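Local coordinates for protein crustacyanin (PDB 1I4U) that binds the carotenoid astaxanthin, which gives the lobster carapace its blue colour, as one of the subunit types of crustacyanin, at residues E55-S67 against L76-F88. Residues are numbered along the deposited sequence; the frame is centred on the assembly and turned at random.
Sequences EYSFDGKQFVIES and LLKRNGKLYPNPF. Unlike the reference sequence in segment 55-67: Glu66 (reference Lys).
Phe63 and Leu83, Ile65 and Gly81, and Ser67 and Arg79 are hydrogen-bonded pairs of two neighbouring antiparallel strands in the lipocalin barrel. Each pair makes two N-H...O bonds. At Gly81 a CB would sit 3.4 Å from Ile65 CB, a tight fit, consistent with a glycine beside the isoleucine. Ile65 CD1 reaches on to Leu83 CB at 4.2 Å. On the same face of the sheet Leu83 CD2 packs against Phe63 CD1 at 3.8 Å.

Just before the strand, Gln62 points its CB toward segment 76-88, 3.2 Å from Leu83 O. CG stands between the backbone N and the carbonyl carbon (chi1 75°), and the extended chain then runs alongside Tyr84. NE2 lies 3.8 Å from Tyr84 CB, with the amide and ring planes 30° apart. OE1 accepts from Lys82 NZ at 2.8 Å, in the carbonyl plane on a lone pair. With an alanine in place of Lys82, Gln62 OE1 would probably lose this donor, leaving the amide freer to turn. Phe88 of the second subunit also packs on Lys82. Further along, Asn80 ND2 bonds to Glu98 OE1, while one water donates to both Ile65 O and Asn80 OD1, the latter at 2.7 Å.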
loop_
_atom_site.group_PDB
_atom_site.type_symbol
_atom_site.label_atom_id
_atom_site.label_comp_id
_atom_site.label_asym_id
_atom_site.label_seq_id
_atom_site.Cartn_x
_atom_site.Cartn_y
_atom_site.Cartn_z
ATOM N N GLU A 55 15.543 -9.069 9.547
ATOM C CA GLU A 55 15.775 -9.209 10.984
ATOM C C GLU A 55 14.585 -8.562 11.704
ATOM O O GLU A 55 14.341 -7.377 11.540
ATOM C CB GLU A 55 17.116 -8.584 11.381
ATOM C CG GLU A 55 17.447 -8.824 12.828
ATOM C CD GLU A 55 18.847 -8.343 13.151
ATOM O OE1 GLU A 55 19.693 -8.094 12.280
ATOM O OE2 GLU A 55 19.046 -8.164 14.351
ATOM N N TYR A 56 13.863 -9.366 12.455
ATOM C CA TYR A 56 12.673 -8.944 13.149
ATOM C C TYR A 56 12.881 -8.881 14.672
ATOM O O TYR A 56 13.382 -9.841 15.282
ATOM C CB TYR A 56 11.556 -9.950 12.906
ATOM C CG TYR A 56 11.001 -9.970 11.502
ATOM C CD1 TYR A 56 11.488 -9.311 10.391
ATOM C CD2 TYR A 56 9.854 -10.668 11.262
ATOM C CE1 TYR A 56 10.983 -9.318 9.139
ATOM C CE2 TYR A 56 9.356 -10.665 9.983
ATOM C CZ TYR A 56 9.865 -10.050 8.921
ATOM O OH TYR A 56 9.231 -10.107 7.706
ATOM N N SER A 57 12.475 -7.787 15.297
ATOM C CA SER A 57 12.487 -7.579 16.747
ATOM C C SER A 57 11.059 -7.351 17.203
ATOM O O SER A 57 10.364 -6.495 16.626
ATOM C CB SER A 57 13.375 -6.375 17.078
ATOM O OG SER A 57 14.680 -6.678 16.621
ATOM N N PHE A 58 10.593 -8.080 18.179
ATOM C CA PHE A 58 9.232 -7.969 18.638
ATOM C C PHE A 58 9.223 -7.223 19.977
ATOM O O PHE A 58 9.912 -7.629 20.881
ATOM C CB PHE A 58 8.594 -9.347 18.803
ATOM C CG PHE A 58 7.145 -9.294 19.241
ATOM C CD1 PHE A 58 6.222 -8.718 18.386
ATOM C CD2 PHE A 58 6.750 -9.803 20.473
ATOM C CE1 PHE A 58 4.890 -8.647 18.775
ATOM C CE2 PHE A 58 5.434 -9.734 20.885
ATOM C CZ PHE A 58 4.517 -9.131 20.022
ATOM N N ASP A 59 8.451 -6.155 20.044
ATOM C CA ASP A 59 8.486 -5.277 21.191
ATOM C C ASP A 59 7.239 -5.472 22.056
ATOM O O ASP A 59 6.999 -4.630 22.923
ATOM C CB ASP A 59 8.644 -3.816 20.741
ATOM C CG ASP A 59 7.471 -3.237 19.995
ATOM O OD1 ASP A 59 6.362 -3.827 20.007
ATOM O OD2 ASP A 59 7.630 -2.137 19.381
ATOM N N GLY A 60 6.481 -6.521 21.761
ATOM C CA GLY A 60 5.264 -6.845 22.463
ATOM C C GLY A 60 4.005 -6.380 21.770
ATOM O O GLY A 60 2.915 -6.856 22.077
ATOM N N LYS A 61 4.110 -5.438 20.840
ATOM C CA LYS A 61 2.972 -4.941 20.070
ATOM C C LYS A 61 3.185 -4.911 18.567
ATOM O O LYS A 61 2.214 -4.899 17.813
ATOM C CB LYS A 61 2.632 -3.501 20.453
ATOM C CG LYS A 61 2.247 -3.285 21.897
ATOM C CD LYS A 61 1.448 -4.427 22.512
ATOM C CE LYS A 61 0.511 -3.906 23.590
ATOM N NZ LYS A 61 -0.539 -4.922 23.942
ATOM N N GLN A 62 4.442 -4.918 18.104
ATOM C CA GLN A 62 4.689 -5.026 16.682
ATOM C C GLN A 62 6.119 -5.532 16.522
ATOM O O GLN A 62 6.864 -5.629 17.492
ATOM C CB GLN A 62 4.582 -3.648 16.023
ATOM C CG GLN A 62 5.802 -2.811 16.337
ATOM C CD GLN A 62 5.743 -1.436 15.727
ATOM O OE1 GLN A 62 6.711 -0.703 15.863
ATOM N NE2 GLN A 62 4.668 -1.100 15.036
ATOM N N PHE A 63 6.460 -5.785 15.289
ATOM C CA PHE A 63 7.820 -6.096 14.881
ATOM C C PHE A 63 8.437 -4.906 14.214
ATOM O O PHE A 63 7.847 -4.289 13.329
ATOM C CB PHE A 63 7.863 -7.275 13.920
ATOM C CG PHE A 63 7.289 -8.581 14.394
ATOM C CD1 PHE A 63 5.962 -8.849 14.178
ATOM C CD2 PHE A 63 8.070 -9.534 15.025
ATOM C CE1 PHE A 63 5.406 -10.058 14.592
ATOM C CE2 PHE A 63 7.537 -10.748 15.426
ATOM C CZ PHE A 63 6.207 -11.035 15.179
ATOM N N VAL A 64 9.664 -4.614 14.624
ATOM C CA VAL A 64 10.559 -3.727 13.955
ATOM C C VAL A 64 11.483 -4.550 13.069
ATOM O O VAL A 64 11.991 -5.599 13.474
ATOM C CB VAL A 64 11.401 -2.941 14.986
ATOM C CG1 VAL A 64 12.463 -2.102 14.333
ATOM C CG2 VAL A 64 10.393 -2.130 15.831
ATOM N N ILE A 65 11.661 -4.135 11.833
ATOM C CA ILE A 65 12.318 -4.942 10.821
ATOM C C ILE A 65 13.500 -4.174 10.281
ATOM O O ILE A 65 13.346 -3.010 9.939
ATOM C CB ILE A 65 11.423 -5.326 9.622
ATOM C CG1 ILE A 65 10.102 -5.900 10.057
ATOM C CG2 ILE A 65 12.167 -6.283 8.704
ATOM C CD1 ILE A 65 9.080 -6.045 8.970
ATOM N N GLU A 66 14.642 -4.850 10.160
ATOM C CA GLU A 66 15.745 -4.366 9.356
ATOM C C GLU A 66 15.911 -5.390 8.222
ATOM O O GLU A 66 16.242 -6.544 8.455
ATOM C CB GLU A 66 17.041 -4.208 10.165
ATOM C CG GLU A 66 16.905 -3.179 11.275
ATOM C CD GLU A 66 18.158 -2.978 12.061
ATOM O OE1 GLU A 66 18.538 -1.813 12.141
ATOM O OE2 GLU A 66 18.584 -4.035 12.501
ATOM N N SER A 67 15.643 -4.949 6.991
ATOM C CA SER A 67 15.769 -5.758 5.816
ATOM C C SER A 67 17.000 -5.296 5.042
ATOM O O SER A 67 17.146 -4.115 4.757
ATOM C CB SER A 67 14.535 -5.661 4.920
ATOM O OG SER A 67 13.413 -6.262 5.522
ATOM N N LEU A 76 24.941 -2.339 -1.377
ATOM C CA LEU A 76 24.288 -2.731 -0.128
ATOM C C LEU A 76 23.137 -1.771 0.177
ATOM O O LEU A 76 23.252 -0.579 -0.043
ATOM C CB LEU A 76 25.255 -2.692 1.039
ATOM C CG LEU A 76 26.354 -3.744 1.060
ATOM C CD1 LEU A 76 27.572 -3.296 1.854
ATOM C CD2 LEU A 76 25.790 -5.022 1.656
ATOM N N LEU A 77 22.062 -2.300 0.769
ATOM C CA LEU A 77 20.875 -1.559 1.095
ATOM C C LEU A 77 20.245 -2.093 2.363
ATOM O O LEU A 77 20.165 -3.296 2.557
ATOM C CB LEU A 77 19.846 -1.633 -0.065
ATOM C CG LEU A 77 18.522 -0.908 0.161
ATOM C CD1 LEU A 77 18.705 0.603 0.315
ATOM C CD2 LEU A 77 17.556 -1.157 -1.006
ATOM N N LYS A 78 19.847 -1.165 3.215
ATOM C CA LYS A 78 19.055 -1.444 4.394
ATOM C C LYS A 78 17.732 -0.694 4.282
ATOM O O LYS A 78 17.778 0.504 3.969
ATOM C CB LYS A 78 19.718 -1.039 5.707
ATOM C CG LYS A 78 18.931 -1.235 6.990
ATOM C CD LYS A 78 19.744 -0.903 8.217
ATOM C CE LYS A 78 19.269 0.400 8.791
ATOM N NZ LYS A 78 20.149 0.865 9.907
ATOM N N ARG A 79 16.665 -1.412 4.560
ATOM C CA ARG A 79 15.333 -0.857 4.612
ATOM C C ARG A 79 14.740 -1.097 5.980
ATOM O O ARG A 79 14.779 -2.192 6.482
ATOM C CB ARG A 79 14.429 -1.518 3.582
ATOM C CG ARG A 79 14.971 -1.254 2.196
ATOM C CD ARG A 79 14.014 -1.836 1.197
ATOM N NE ARG A 79 12.849 -0.898 1.153
ATOM C CZ ARG A 79 11.718 -1.361 0.572
ATOM N NH1 ARG A 79 11.598 -2.585 0.039
ATOM N NH2 ARG A 79 10.673 -0.566 0.515
ATOM N N ASN A 80 14.166 -0.043 6.577
ATOM C CA ASN A 80 13.456 -0.113 7.862
ATOM C C ASN A 80 11.970 -0.388 7.654
ATOM O O ASN A 80 11.327 0.325 6.877
ATOM C CB ASN A 80 13.604 1.188 8.628
ATOM C CG ASN A 80 15.043 1.484 9.010
ATOM O OD1 ASN A 80 15.671 0.661 9.675
ATOM N ND2 ASN A 80 15.574 2.621 8.614
ATOM N N GLY A 81 11.511 -1.438 8.310
ATOM C CA GLY A 81 10.136 -1.867 8.195
ATOM C C GLY A 81 9.497 -2.080 9.528
ATOM O O GLY A 81 10.136 -2.061 10.594
ATOM N N LYS A 82 8.167 -2.273 9.508
ATOM C CA LYS A 82 7.370 -2.635 10.659
ATOM C C LYS A 82 6.314 -3.645 10.248
ATOM O O LYS A 82 5.855 -3.615 9.112
ATOM C CB LYS A 82 6.628 -1.435 11.264
ATOM C CG LYS A 82 7.497 -0.390 11.905
ATOM C CD LYS A 82 6.665 0.824 12.281
ATOM C CE LYS A 82 7.542 1.831 12.977
ATOM N NZ LYS A 82 7.508 1.616 14.426
ATOM N N LEU A 83 5.947 -4.507 11.196
ATOM C CA LEU A 83 4.819 -5.406 10.986
ATOM C C LEU A 83 3.902 -5.209 12.188
ATOM O O LEU A 83 4.336 -5.398 13.307
ATOM C CB LEU A 83 5.375 -6.788 10.788
ATOM C CG LEU A 83 4.540 -7.942 10.347
ATOM C CD1 LEU A 83 4.081 -7.771 8.921
ATOM C CD2 LEU A 83 5.329 -9.232 10.444
ATOM N N TYR A 84 2.674 -4.780 11.965
ATOM C CA TYR A 84 1.786 -4.441 13.082
ATOM C C TYR A 84 0.386 -4.903 12.750
ATOM O O TYR A 84 0.047 -5.077 11.562
ATOM C CB TYR A 84 1.812 -2.959 13.377
ATOM C CG TYR A 84 1.729 -2.000 12.232
ATOM C CD1 TYR A 84 0.510 -1.700 11.624
ATOM C CD2 TYR A 84 2.869 -1.383 11.712
ATOM C CE1 TYR A 84 0.453 -0.826 10.576
ATOM C CE2 TYR A 84 2.784 -0.509 10.660
ATOM C CZ TYR A 84 1.586 -0.212 10.072
ATOM O OH TYR A 84 1.443 0.655 9.012
ATOM N N PRO A 85 -0.506 -5.087 13.697
ATOM C CA PRO A 85 -1.862 -5.535 13.332
ATOM C C PRO A 85 -2.570 -4.527 12.418
ATOM O O PRO A 85 -2.430 -3.308 12.512
ATOM C CB PRO A 85 -2.560 -5.629 14.705
ATOM C CG PRO A 85 -1.422 -5.896 15.637
ATOM C CD PRO A 85 -0.342 -4.922 15.160
ATOM N N ASN A 86 -3.354 -5.072 11.506
ATOM C CA ASN A 86 -4.123 -4.228 10.595
ATOM C C ASN A 86 -4.932 -3.196 11.377
ATOM O O ASN A 86 -5.559 -3.533 12.389
ATOM C CB ASN A 86 -5.057 -5.065 9.743
ATOM C CG ASN A 86 -6.028 -4.171 9.013
ATOM O OD1 ASN A 86 -7.094 -3.829 9.554
ATOM N ND2 ASN A 86 -5.703 -3.761 7.813
ATOM N N PRO A 87 -4.835 -1.909 11.050
ATOM C CA PRO A 87 -5.480 -0.887 11.890
ATOM C C PRO A 87 -7.002 -0.904 11.995
ATOM O O PRO A 87 -7.578 -0.231 12.883
ATOM C CB PRO A 87 -5.008 0.440 11.281
ATOM C CG PRO A 87 -3.708 0.106 10.622
ATOM C CD PRO A 87 -3.970 -1.257 10.023
ATOM N N PHE A 88 -7.695 -1.651 11.171
ATOM C CA PHE A 88 -9.142 -1.777 11.275
ATOM C C PHE A 88 -9.553 -2.992 12.078
ATOM O O PHE A 88 -10.743 -3.320 12.172
ATOM C CB PHE A 88 -9.718 -1.900 9.883
ATOM C CG PHE A 88 -9.551 -0.648 9.052
ATOM C CD1 PHE A 88 -10.460 0.375 9.129
ATOM C CD2 PHE A 88 -8.489 -0.512 8.172
ATOM C CE1 PHE A 88 -10.277 1.493 8.341
ATOM C CE2 PHE A 88 -8.274 0.614 7.424
ATOM C CZ PHE A 88 -9.196 1.662 7.492
HETATM O O HOH W 1 14.320 -0.764 11.459
#